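Local coordinates for cellulose synthase 1 (PDB 4I86), which carries at its C-terminal end a regulatory PilZ domain that probably binds cyclic di-GMP, the part of the protein modelled here, at residues 34-45 against 79-87. Residues are numbered along the deposited sequence; the frame is centred on the assembly and turned at random.
Sequences EDLSMGGAAVKM and NGRGIFIWT
Ala-41 and Phe-84, then Val-43 and Gly-82, are joined by reciprocal backbone hydrogen bonds, the shortest from Gly-82 N to Val-43 O at 2.7 Å. The axes of the short strand segments 40-44 and 82-86 make 165°, hence antiparallel. Beyond them, Trp-86 N donates to Gly-39 O, which a water also links to Trp-86 O.

The indole of Trp-86 reaches back over the 37-40 turn. Its NE1 donates to Ser-37 O (2.9 Å, 157° at the hydrogen), in the ring plane. Gly-40 CA, 3.4 Å from the five-membered centroid, makes a CH-pi contact with one face; together they limit the ring's turning. Ser-37 OG accepts from Gly-40 N at 3.1 Å, an ST motif.

On the same sheet face, Val-43 CG2 lies 3.7 Å from Phe-84 CE2. Met-45 CG sits between backbone N and carbonyl carbon (chi1 61°) and chi2 is extended, carrying SD to the ring edge, 3.5 Å from Phe-84 CZ: a Met-aromatic contact.

Glu-34 OE1 and Arg-81 NH1, 3.6 Å apart, form a long salt bridge; the oxygen lies well off the guanidinium plane, and no N-H points at it.

Trp-86 also touches Val-97 of helix 91-105, consistent with the curled antiparallel sheet and C-terminal helix of a PilZ barrel.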
# COMPACT_ATOMS: atom_id res chain seq x y z
N GLU A 34 -7.48 3.91 3.27
CA GLU A 34 -8.92 4.01 3.09
C GLU A 34 -9.49 2.62 2.86
O GLU A 34 -10.48 2.21 3.47
CB GLU A 34 -9.24 4.93 1.91
CG GLU A 34 -8.82 6.38 2.13
CD GLU A 34 -8.93 7.21 0.88
OE1 GLU A 34 -9.59 6.75 -0.08
OE2 GLU A 34 -8.34 8.32 0.84
N ASP A 35 -8.83 1.87 1.98
CA ASP A 35 -9.19 0.47 1.80
C ASP A 35 -7.96 -0.31 1.41
O ASP A 35 -6.98 0.25 0.91
CB ASP A 35 -10.24 0.33 0.70
CG ASP A 35 -9.67 0.63 -0.67
OD1 ASP A 35 -9.83 1.77 -1.13
OD2 ASP A 35 -9.05 -0.27 -1.28
N LEU A 36 -8.00 -1.61 1.66
CA LEU A 36 -6.92 -2.51 1.28
C LEU A 36 -7.56 -3.67 0.56
O LEU A 36 -8.68 -4.03 0.86
CB LEU A 36 -6.18 -3.01 2.53
CG LEU A 36 -5.38 -1.92 3.25
CD1 LEU A 36 -4.96 -2.35 4.62
CD2 LEU A 36 -4.16 -1.56 2.45
N SER A 37 -6.86 -4.23 -0.42
CA SER A 37 -7.34 -5.42 -1.10
C SER A 37 -6.14 -6.31 -1.41
O SER A 37 -4.99 -5.91 -1.20
CB SER A 37 -8.06 -5.04 -2.40
OG SER A 37 -7.19 -4.27 -3.21
N MET A 38 -6.42 -7.50 -1.93
CA MET A 38 -5.36 -8.35 -2.44
C MET A 38 -4.64 -7.68 -3.63
O MET A 38 -3.51 -8.05 -3.97
CB MET A 38 -5.92 -9.72 -2.85
CG MET A 38 -6.26 -10.63 -1.67
SD MET A 38 -4.92 -10.86 -0.47
CE MET A 38 -3.57 -11.46 -1.51
N GLY A 39 -5.27 -6.69 -4.25
CA GLY A 39 -4.68 -6.02 -5.40
C GLY A 39 -3.78 -4.84 -5.02
O GLY A 39 -2.74 -4.60 -5.65
N GLY A 40 -4.18 -4.11 -4.00
CA GLY A 40 -3.44 -2.94 -3.57
C GLY A 40 -4.06 -2.15 -2.44
O GLY A 40 -4.73 -2.71 -1.55
N ALA A 41 -3.82 -0.84 -2.47
CA ALA A 41 -4.26 0.03 -1.38
C ALA A 41 -4.79 1.36 -1.90
O ALA A 41 -4.35 1.85 -2.94
CB ALA A 41 -3.11 0.27 -0.41
N ALA A 42 -5.73 1.94 -1.17
CA ALA A 42 -6.08 3.34 -1.38
C ALA A 42 -5.74 4.08 -0.10
O ALA A 42 -6.17 3.68 0.98
CB ALA A 42 -7.57 3.50 -1.71
N VAL A 43 -4.95 5.15 -0.22
CA VAL A 43 -4.46 5.85 0.97
C VAL A 43 -4.76 7.35 0.97
O VAL A 43 -4.56 8.05 -0.03
CB VAL A 43 -2.93 5.69 1.11
CG1 VAL A 43 -2.45 6.29 2.45
CG2 VAL A 43 -2.52 4.21 1.00
N LYS A 44 -5.24 7.86 2.11
CA LYS A 44 -5.37 9.31 2.27
C LYS A 44 -3.99 9.90 2.49
O LYS A 44 -3.35 9.68 3.53
CB LYS A 44 -6.30 9.67 3.43
CG LYS A 44 -6.68 11.16 3.48
CD LYS A 44 -7.63 11.44 4.65
CE LYS A 44 -7.53 12.88 5.13
NZ LYS A 44 -8.28 13.09 6.41
N MET A 45 -3.51 10.65 1.50
CA MET A 45 -2.13 11.12 1.53
C MET A 45 -1.91 12.16 0.44
O MET A 45 -2.71 12.26 -0.49
CB MET A 45 -1.18 9.94 1.31
CG MET A 45 -1.37 9.24 -0.03
SD MET A 45 -0.03 8.10 -0.42
CE MET A 45 0.90 9.05 -1.63
N ASN A 79 -4.18 14.30 -4.60
CA ASN A 79 -4.28 15.04 -3.33
C ASN A 79 -5.42 14.51 -2.46
O ASN A 79 -6.59 14.47 -2.87
CB ASN A 79 -4.40 16.55 -3.55
CG ASN A 79 -4.43 17.34 -2.25
OD1 ASN A 79 -5.49 17.57 -1.67
ND2 ASN A 79 -3.25 17.77 -1.79
N GLY A 80 -5.07 14.11 -1.24
CA GLY A 80 -6.00 13.44 -0.36
C GLY A 80 -6.04 11.96 -0.69
O GLY A 80 -6.54 11.16 0.11
N ARG A 81 -5.51 11.57 -1.85
CA ARG A 81 -5.62 10.18 -2.27
C ARG A 81 -4.43 9.66 -3.09
O ARG A 81 -4.05 10.25 -4.09
CB ARG A 81 -6.93 9.96 -3.04
CG ARG A 81 -7.10 8.57 -3.63
CD ARG A 81 -8.25 7.81 -3.00
NE ARG A 81 -9.25 7.43 -4.00
CZ ARG A 81 -10.53 7.78 -3.94
NH1 ARG A 81 -10.97 8.50 -2.91
NH2 ARG A 81 -11.37 7.41 -4.90
N GLY A 82 -3.86 8.55 -2.64
CA GLY A 82 -2.86 7.82 -3.41
C GLY A 82 -3.37 6.40 -3.65
O GLY A 82 -3.88 5.75 -2.72
N ILE A 83 -3.26 5.93 -4.89
CA ILE A 83 -3.70 4.57 -5.23
C ILE A 83 -2.50 3.70 -5.57
O ILE A 83 -1.65 4.08 -6.38
CB ILE A 83 -4.68 4.53 -6.43
CG1 ILE A 83 -5.86 5.48 -6.21
CG2 ILE A 83 -5.13 3.08 -6.70
CD1 ILE A 83 -6.71 5.17 -4.99
N PHE A 84 -2.46 2.51 -4.98
CA PHE A 84 -1.30 1.62 -5.16
C PHE A 84 -1.72 0.23 -5.60
O PHE A 84 -2.84 -0.21 -5.34
CB PHE A 84 -0.52 1.50 -3.85
CG PHE A 84 -0.05 2.82 -3.28
CD1 PHE A 84 1.25 3.24 -3.45
CD2 PHE A 84 -0.93 3.64 -2.58
CE1 PHE A 84 1.68 4.46 -2.93
CE2 PHE A 84 -0.50 4.86 -2.06
CZ PHE A 84 0.80 5.26 -2.24
N ILE A 85 -0.81 -0.46 -6.28
CA ILE A 85 -0.92 -1.90 -6.49
C ILE A 85 0.29 -2.58 -5.85
O ILE A 85 1.40 -2.10 -5.97
CB ILE A 85 -0.97 -2.26 -7.99
CG1 ILE A 85 0.24 -1.66 -8.72
CG2 ILE A 85 -2.27 -1.77 -8.62
CD1 ILE A 85 0.36 -2.09 -10.17
N TRP A 86 0.06 -3.68 -5.15
CA TRP A 86 1.16 -4.44 -4.54
C TRP A 86 2.08 -4.99 -5.61
O TRP A 86 1.63 -5.33 -6.70
CB TRP A 86 0.61 -5.59 -3.71
CG TRP A 86 -0.39 -5.17 -2.68
CD1 TRP A 86 -1.68 -5.61 -2.55
CD2 TRP A 86 -0.19 -4.19 -1.65
NE1 TRP A 86 -2.29 -4.98 -1.49
CE2 TRP A 86 -1.39 -4.10 -0.92
CE3 TRP A 86 0.89 -3.39 -1.27
CZ2 TRP A 86 -1.54 -3.25 0.17
CZ3 TRP A 86 0.75 -2.55 -0.19
CH2 TRP A 86 -0.46 -2.48 0.52
N THR A 87 3.36 -5.09 -5.27
CA THR A 87 4.38 -5.77 -6.06
C THR A 87 4.75 -7.04 -5.30
O THR A 87 5.22 -6.98 -4.16
CB THR A 87 5.66 -4.91 -6.14
OG1 THR A 87 5.40 -3.70 -6.87
CG2 THR A 87 6.77 -5.67 -6.83
O HOH W 1 -1.07 -6.12 -7.17